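Local coordinates for protein 2-keto-3-deoxy-D-arabinonate dehydratase (Sulfolobus solfataricus, PDB 2Q18) that dehydrates 2-dehydro-3-deoxy-D-arabinonate to 2,5-dioxopentanoate in a pentose oxidation pathway, using magnesium or calcium as cofactor, at residues L141-L146 and D164-D169; G158-D163 and P192-S197. One frame throughout, in Å; residues are numbered along the deposited sequence.

Contact 1: L141-L146 and D164-D169; sequences LPEPEL and DVSARD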
ATOM      1  N   LEU A 141      -9.179  11.979 -38.081  1.00 27.24           N
ATOM      2  CA  LEU A 141      -9.927  10.790 -38.447  1.00 27.73           C
ATOM      3  C   LEU A 141      -9.796   9.691 -37.401  1.00 28.67           C
ATOM      4  O   LEU A 141      -8.752   9.571 -36.757  1.00 28.71           O
ATOM      5  CB  LEU A 141      -9.458  10.255 -39.804  1.00 27.29           C
ATOM      6  CG  LEU A 141      -9.710  11.106 -41.055  1.00 28.80           C
ATOM      7  CD1 LEU A 141      -9.179  10.374 -42.285  1.00 27.87           C
ATOM      8  CD2 LEU A 141     -11.195  11.429 -41.209  1.00 27.82           C
ATOM      9  N   PRO A 142     -10.862   8.886 -37.225  1.00 29.20           N
ATOM     10  CA  PRO A 142     -10.701   7.664 -36.460  1.00 29.17           C
ATOM     11  C   PRO A 142     -10.032   6.618 -37.344  1.00 29.53           C
ATOM     12  O   PRO A 142     -10.243   6.606 -38.560  1.00 29.92           O
ATOM     13  CB  PRO A 142     -12.140   7.250 -36.147  1.00 29.37           C
ATOM     14  CG  PRO A 142     -12.949   7.805 -37.288  1.00 29.17           C
ATOM     15  CD  PRO A 142     -12.242   9.061 -37.725  1.00 29.21           C
ATOM     16  N   GLU A 143      -9.214   5.767 -36.741  1.00 28.73           N
ATOM     17  CA  GLU A 143      -8.614   4.659 -37.464  1.00 28.66           C
ATOM     18  C   GLU A 143      -9.015   3.354 -36.779  1.00 28.45           C
ATOM     19  O   GLU A 143      -8.502   3.028 -35.705  1.00 28.51           O
ATOM     20  CB  GLU A 143      -7.094   4.834 -37.576  1.00 28.15           C
ATOM     21  CG  GLU A 143      -6.688   6.155 -38.248  1.00 28.56           C
ATOM     22  CD  GLU A 143      -5.189   6.290 -38.515  1.00 30.70           C
ATOM     23  OE1 GLU A 143      -4.804   7.255 -39.211  1.00 30.93           O
ATOM     24  OE2 GLU A 143      -4.395   5.446 -38.034  1.00 32.14           O
ATOM     25  N   PRO A 144      -9.987   2.636 -37.376  1.00 28.44           N
ATOM     26  CA  PRO A 144     -10.556   1.398 -36.846  1.00 28.30           C
ATOM     27  C   PRO A 144      -9.625   0.209 -37.039  1.00 28.20           C
ATOM     28  O   PRO A 144      -9.242  -0.107 -38.170  1.00 27.88           O
ATOM     29  CB  PRO A 144     -11.824   1.217 -37.684  1.00 28.31           C
ATOM     30  CG  PRO A 144     -11.494   1.855 -38.986  1.00 27.25           C
ATOM     31  CD  PRO A 144     -10.625   3.029 -38.649  1.00 28.21           C
ATOM     32  N   GLU A 145      -9.274  -0.453 -35.939  1.00 27.76           N
ATOM     33  CA  GLU A 145      -8.224  -1.468 -35.975  1.00 27.69           C
ATOM     34  C   GLU A 145      -8.500  -2.634 -35.041  1.00 27.11           C
ATOM     35  O   GLU A 145      -9.130  -2.476 -33.996  1.00 27.38           O
ATOM     36  CB  GLU A 145      -6.865  -0.848 -35.618  1.00 26.76           C
ATOM     37  CG  GLU A 145      -6.641   0.558 -36.170  1.00 26.93           C
ATOM     38  CD  GLU A 145      -5.190   1.002 -36.158  1.00 29.36           C
ATOM     39  OE1 GLU A 145      -4.877   1.973 -36.879  1.00 30.05           O
ATOM     40  OE2 GLU A 145      -4.363   0.392 -35.443  1.00 26.07           O
ATOM     41  N   LEU A 146      -8.031  -3.809 -35.441  1.00 27.03           N
ATOM     42  CA  LEU A 146      -7.894  -4.928 -34.525  1.00 26.45           C
ATOM     43  C   LEU A 146      -6.658  -4.655 -33.666  1.00 26.11           C
ATOM     44  O   LEU A 146      -5.615  -4.248 -34.181  1.00 26.27           O
ATOM     45  CB  LEU A 146      -7.731  -6.244 -35.297  1.00 26.29           C
ATOM     46  CG  LEU A 146      -7.651  -7.533 -34.471  1.00 27.88           C
ATOM     47  CD1 LEU A 146      -8.995  -7.829 -33.806  1.00 26.09           C
ATOM     48  CD2 LEU A 146      -7.211  -8.709 -35.333  1.00 26.88           C
ATOM     49  N   ASP A 164      -7.468   4.273 -33.201  1.00 23.96           N
ATOM     50  CA  ASP A 164      -6.265   5.097 -33.206  1.00 24.35           C
ATOM     51  C   ASP A 164      -6.639   6.472 -33.761  1.00 25.12           C
ATOM     52  O   ASP A 164      -6.535   6.717 -34.964  1.00 26.07           O
ATOM     53  CB  ASP A 164      -5.154   4.420 -34.039  1.00 23.43           C
ATOM     54  CG  ASP A 164      -3.886   5.269 -34.168  1.00 24.73           C
ATOM     55  OD1 ASP A 164      -3.811   6.379 -33.597  1.00 24.93           O
ATOM     56  OD2 ASP A 164      -2.947   4.823 -34.863  1.00 27.07           O
ATOM     57  N   VAL A 165      -7.080   7.362 -32.878  1.00 26.15           N
ATOM     58  CA  VAL A 165      -7.541   8.691 -33.282  1.00 26.41           C
ATOM     59  C   VAL A 165      -6.339   9.525 -33.739  1.00 27.58           C
ATOM     60  O   VAL A 165      -5.376   9.712 -32.987  1.00 27.48           O
ATOM     61  CB  VAL A 165      -8.326   9.408 -32.148  1.00 26.16           C
ATOM     62  CG1 VAL A 165      -8.988  10.676 -32.667  1.00 26.66           C
ATOM     63  CG2 VAL A 165      -9.379   8.479 -31.535  1.00 25.17           C
ATOM     64  N   SER A 166      -6.409  10.022 -34.972  1.00 27.33           N
ATOM     65  CA  SER A 166      -5.241  10.599 -35.637  1.00 27.92           C
ATOM     66  C   SER A 166      -5.505  11.969 -36.256  1.00 27.89           C
ATOM     67  O   SER A 166      -6.408  12.118 -37.085  1.00 28.35           O
ATOM     68  CB  SER A 166      -4.741   9.644 -36.721  1.00 27.39           C
ATOM     69  OG  SER A 166      -4.599   8.330 -36.218  1.00 29.81           O
ATOM     70  N   ALA A 167      -4.708  12.961 -35.858  1.00 27.02           N
ATOM     71  CA  ALA A 167      -4.752  14.283 -36.476  1.00 27.90           C
ATOM     72  C   ALA A 167      -4.029  14.229 -37.821  1.00 29.09           C
ATOM     73  O   ALA A 167      -2.863  14.622 -37.942  1.00 29.46           O
ATOM     74  CB  ALA A 167      -4.143  15.321 -35.563  1.00 26.72           C
ATOM     75  N   ARG A 168      -4.737  13.722 -38.825  1.00 29.77           N
ATOM     76  CA  ARG A 168      -4.170  13.453 -40.143  1.00 30.99           C
ATOM     77  C   ARG A 168      -3.554  14.675 -40.827  1.00 31.30           C
ATOM     78  O   ARG A 168      -2.607  14.539 -41.605  1.00 31.21           O
ATOM     79  CB  ARG A 168      -5.219  12.800 -41.049  1.00 31.50           C
ATOM     80  CG  ARG A 168      -5.618  11.379 -40.644  1.00 33.27           C
ATOM     81  CD  ARG A 168      -4.523  10.344 -40.955  1.00 37.36           C
ATOM     82  NE  ARG A 168      -3.956  10.523 -42.292  1.00 40.04           N
ATOM     83  CZ  ARG A 168      -4.534  10.118 -43.421  1.00 42.47           C
ATOM     84  NH1 ARG A 168      -5.706   9.492 -43.395  1.00 42.02           N
ATOM     85  NH2 ARG A 168      -3.937  10.341 -44.583  1.00 42.71           N
ATOM     86  N   ASP A 169      -4.079  15.862 -40.529  1.00 32.01           N
ATOM     87  CA  ASP A 169      -3.550  17.097 -41.111  1.00 32.91           C
ATOM     88  C   ASP A 169      -2.151  17.421 -40.597  1.00 33.67           C
ATOM     89  O   ASP A 169      -1.292  17.852 -41.368  1.00 33.22           O
ATOM     90  CB  ASP A 169      -4.505  18.284 -40.904  1.00 32.51           C
ATOM     91  CG  ASP A 169      -4.840  18.536 -39.441  1.00 34.02           C
ATOM     92  OD1 ASP A 169      -4.949  17.559 -38.663  1.00 33.35           O
ATOM     93  OD2 ASP A 169      -5.007  19.721 -39.072  1.00 31.73           O
TER
HETATM   94  O   HOH W   1      -6.693   7.609 -41.404  1.00 36.04           O
HETATM   95  O   HOH W   2      -2.666   3.097 -36.674  1.00 30.12           O

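Contact 2: G158-D163 and P192-S197; sequences GYTIMD and PVIVTS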
ATOM      1  N   GLY A 158      -5.162 -11.730 -25.852  1.00 27.27           N
ATOM      2  CA  GLY A 158      -6.519 -11.495 -26.322  1.00 27.00           C
ATOM      3  C   GLY A 158      -6.605 -10.424 -27.383  1.00 27.61           C
ATOM      4  O   GLY A 158      -5.594  -9.804 -27.731  1.00 26.91           O
ATOM      5  N   TYR A 159      -7.823 -10.212 -27.887  1.00 27.30           N
ATOM      6  CA  TYR A 159      -8.093  -9.245 -28.952  1.00 27.30           C
ATOM      7  C   TYR A 159      -9.147  -8.240 -28.521  1.00 26.60           C
ATOM      8  O   TYR A 159     -10.023  -8.551 -27.713  1.00 26.56           O
ATOM      9  CB  TYR A 159      -8.588  -9.952 -30.223  1.00 28.38           C
ATOM     10  CG  TYR A 159      -7.604 -10.927 -30.826  1.00 28.75           C
ATOM     11  CD1 TYR A 159      -6.763 -10.537 -31.867  1.00 28.33           C
ATOM     12  CD2 TYR A 159      -7.516 -12.241 -30.359  1.00 29.44           C
ATOM     13  CE1 TYR A 159      -5.855 -11.431 -32.430  1.00 29.42           C
ATOM     14  CE2 TYR A 159      -6.606 -13.142 -30.912  1.00 29.99           C
ATOM     15  CZ  TYR A 159      -5.780 -12.726 -31.946  1.00 29.64           C
ATOM     16  OH  TYR A 159      -4.880 -13.602 -32.503  1.00 31.53           O
ATOM     17  N   THR A 160      -9.061  -7.040 -29.081  1.00 25.39           N
ATOM     18  CA  THR A 160     -10.013  -5.979 -28.794  1.00 24.73           C
ATOM     19  C   THR A 160     -10.120  -5.040 -30.005  1.00 24.89           C
ATOM     20  O   THR A 160      -9.346  -5.154 -30.963  1.00 24.69           O
ATOM     21  CB  THR A 160      -9.629  -5.213 -27.485  1.00 24.21           C
ATOM     22  OG1 THR A 160     -10.750  -4.461 -27.006  1.00 23.65           O
ATOM     23  CG2 THR A 160      -8.428  -4.283 -27.696  1.00 22.46           C
ATOM     24  N   ILE A 161     -11.092  -4.135 -29.966  1.00 23.95           N
ATOM     25  CA  ILE A 161     -11.223  -3.095 -30.983  1.00 23.27           C
ATOM     26  C   ILE A 161     -10.484  -1.869 -30.476  1.00 22.89           C
ATOM     27  O   ILE A 161     -10.643  -1.500 -29.319  1.00 23.66           O
ATOM     28  CB  ILE A 161     -12.708  -2.708 -31.208  1.00 23.65           C
ATOM     29  CG1 ILE A 161     -13.555  -3.948 -31.514  1.00 23.80           C
ATOM     30  CG2 ILE A 161     -12.835  -1.641 -32.304  1.00 21.87           C
ATOM     31  CD1 ILE A 161     -15.059  -3.729 -31.343  1.00 24.51           C
ATOM     32  N   MET A 162      -9.681  -1.234 -31.323  1.00 22.92           N
ATOM     33  CA  MET A 162      -9.073   0.042 -30.939  1.00 23.09           C
ATOM     34  C   MET A 162      -9.326   1.108 -31.991  1.00 23.04           C
ATOM     35  O   MET A 162      -9.299   0.829 -33.189  1.00 23.53           O
ATOM     36  CB  MET A 162      -7.560  -0.094 -30.661  1.00 22.22           C
ATOM     37  CG  MET A 162      -6.858   1.220 -30.211  1.00 23.10           C
ATOM     38  SD  MET A 162      -5.223   1.005 -29.409  1.00 21.99           S
ATOM     39  CE  MET A 162      -5.760   0.508 -27.773  1.00 24.07           C
ATOM     40  N   ASP A 163      -9.565   2.329 -31.523  1.00 23.20           N
ATOM     41  CA  ASP A 163      -9.614   3.496 -32.389  1.00 24.08           C
ATOM     42  C   ASP A 163      -8.327   4.280 -32.185  1.00 23.75           C
ATOM     43  O   ASP A 163      -8.116   4.873 -31.127  1.00 24.30           O
ATOM     44  CB  ASP A 163     -10.837   4.356 -32.042  1.00 23.20           C
ATOM     45  CG  ASP A 163     -11.041   5.529 -32.997  1.00 26.87           C
ATOM     46  OD1 ASP A 163     -10.174   5.789 -33.860  1.00 26.18           O
ATOM     47  OD2 ASP A 163     -12.090   6.205 -32.873  1.00 26.20           O
ATOM     48  N   PRO A 192     -15.416  -2.871 -26.517  1.00 25.03           N
ATOM     49  CA  PRO A 192     -15.857  -2.765 -25.119  1.00 24.88           C
ATOM     50  C   PRO A 192     -15.385  -3.939 -24.261  1.00 24.59           C
ATOM     51  O   PRO A 192     -15.504  -3.896 -23.033  1.00 24.71           O
ATOM     52  CB  PRO A 192     -17.389  -2.757 -25.221  1.00 24.57           C
ATOM     53  CG  PRO A 192     -17.704  -3.398 -26.524  1.00 26.16           C
ATOM     54  CD  PRO A 192     -16.516  -3.245 -27.429  1.00 25.19           C
ATOM     55  N   VAL A 193     -14.861  -4.970 -24.916  1.00 24.83           N
ATOM     56  CA  VAL A 193     -14.358  -6.164 -24.251  1.00 24.81           C
ATOM     57  C   VAL A 193     -12.966  -6.527 -24.757  1.00 25.36           C
ATOM     58  O   VAL A 193     -12.539  -6.074 -25.825  1.00 25.54           O
ATOM     59  CB  VAL A 193     -15.288  -7.395 -24.468  1.00 25.22           C
ATOM     60  CG1 VAL A 193     -16.635  -7.211 -23.766  1.00 26.01           C
ATOM     61  CG2 VAL A 193     -15.483  -7.688 -25.968  1.00 24.69           C
ATOM     62  N   ILE A 194     -12.263  -7.347 -23.986  1.00 25.16           N
ATOM     63  CA  ILE A 194     -11.115  -8.073 -24.509  1.00 25.53           C
ATOM     64  C   ILE A 194     -11.541  -9.524 -24.619  1.00 25.85           C
ATOM     65  O   ILE A 194     -12.023 -10.109 -23.650  1.00 25.97           O
ATOM     66  CB  ILE A 194      -9.876  -7.942 -23.603  1.00 26.14           C
ATOM     67  CG1 ILE A 194      -9.367  -6.496 -23.617  1.00 26.13           C
ATOM     68  CG2 ILE A 194      -8.767  -8.910 -24.053  1.00 24.21           C
ATOM     69  CD1 ILE A 194      -8.554  -6.138 -22.406  1.00 28.70           C
ATOM     70  N   VAL A 195     -11.390 -10.098 -25.807  1.00 26.36           N
ATOM     71  CA  VAL A 195     -11.743 -11.496 -26.001  1.00 27.33           C
ATOM     72  C   VAL A 195     -10.481 -12.344 -25.932  1.00 29.11           C
ATOM     73  O   VAL A 195      -9.442 -11.969 -26.478  1.00 29.17           O
ATOM     74  CB  VAL A 195     -12.536 -11.745 -27.324  1.00 27.67           C
ATOM     75  CG1 VAL A 195     -13.729 -10.783 -27.427  1.00 24.56           C
ATOM     76  CG2 VAL A 195     -11.639 -11.626 -28.557  1.00 26.24           C
ATOM     77  N   THR A 196     -10.569 -13.476 -25.244  1.00 30.47           N
ATOM     78  CA  THR A 196      -9.441 -14.393 -25.165  1.00 32.52           C
ATOM     79  C   THR A 196      -9.162 -14.979 -26.545  1.00 34.20           C
ATOM     80  O   THR A 196     -10.041 -14.988 -27.413  1.00 34.25           O
ATOM     81  CB  THR A 196      -9.669 -15.506 -24.127  1.00 32.22           C
ATOM     82  OG1 THR A 196     -10.911 -16.171 -24.391  1.00 31.82           O
ATOM     83  CG2 THR A 196      -9.706 -14.913 -22.726  1.00 31.26           C
ATOM     84  N   SER A 197      -7.932 -15.446 -26.739  1.00 35.66           N
ATOM     85  CA  SER A 197      -7.454 -15.905 -28.039  1.00 37.48           C
ATOM     86  C   SER A 197      -8.315 -17.008 -28.658  1.00 38.28           C
ATOM     87  O   SER A 197      -8.475 -17.058 -29.881  1.00 38.46           O
ATOM     88  CB  SER A 197      -5.996 -16.355 -27.922  1.00 37.79           C
ATOM     89  OG  SER A 197      -5.400 -16.469 -29.199  1.00 42.28           O
TER

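Contact 1: L141-L146 and D164-D169
Three carboxylates, those of E143, E145 and D164, converge from the two strands of a beta hairpin, with like charges facing one another. E143 and D164 lie side by side and point the same way, OE2 of E143 only 3.5 Å from OD2 of D164, their carboxylate planes turned 63° apart. E145 crosses D164 from the other segment, its OE1 resting 3.8 Å from CB of D164. Both glutamates have CG beside the backbone N (chi1 -57° in E143) and run extended beyond it, which carries their carboxylates across to 164-169. The backbone pairing is short: L141 and S166 form an antiparallel hydrogen-bonded pair, and N of D164 donates to O of E143 at 3.0 Å. S166 turns its OG back to O of D164, 2.8 Å away and well above that carbonyl plane, while the same hydroxyl sits against CD of E143 at 3.1 Å. Beside E143, R168, bent at chi2 and chi3, crosses L141 obliquely, NH1 of R168 3.8 Å from CD1 of L141. A water bridges this guanidinium to E143, accepting from NH1 of R168 and donating to OE1 of E143 at 2.9 Å. K182, a substrate-binding residue, forms salt bridges with both E143 and D164 and a hydrogen bond with OG of S166, and K118 pairs with D164; T253 and G255 hold OE2 of E145. The clustered acidic oxygens, partly offset by K182 and K118, would suit a divalent cation, in keeping with E143, E145 and D164 as the magnesium ligands.

Contact 2: G158-D163 and P192-S197
Antiparallel strand pairing joins 158-163 to 192-197, on strand 188-195, deep in the chain, with a side-chain bond prolonging the ladder. Y159 and V195 are a hydrogen-bonded pair: N of Y159 donates to O of V195 at 2.8 Å, and N of V195 returns the bond to O of Y159. On the face they share, CB of Y159 packs on CG2 of V195 at 3.9 Å, and the edge of the tyrosine ring reaches OG of S197, 3.9 Å from CE2. G158 brings its CA to 3.0 Å from O of V195, where a side chain would clash. Further along, T160 holds OG1 anti to its backbone N (chi1 -163°), aiming the hydroxyl at O of V193, to which it donates at 2.7 Å. A valine here would probably leave the V193 carbonyl without this hydroxyl partner. Beyond it, CD1 of I161 meets CD of P192 at 4.2 Å, where the chain turns a corner after a cis peptide bond. I194 packs on L34 of helix 30-40, so the contact ties the beta-rich core of the FAH-family fold to the N-terminal part of the chain.

Both contacts are buried and share strand 156-167, whose neighbours on its two edges are 140-150 in contact 1 and 188-195 in contact 2; their centres lie about 17 Å apart. M162 and D163, which take no part in the pairing between the two segments of contact 2, also reach contact 1: N of M162 probably bonds to O of E145, and OD1 of D163 probably accepts from N of E143. Contact 1 occupies the metal and substrate site, where acidic groups, lysines and water outweigh apolar packing. Contact 2 is built of main-chain bonds and apolar side chains, its single side-chain hydrogen bond closing onto a backbone carbonyl.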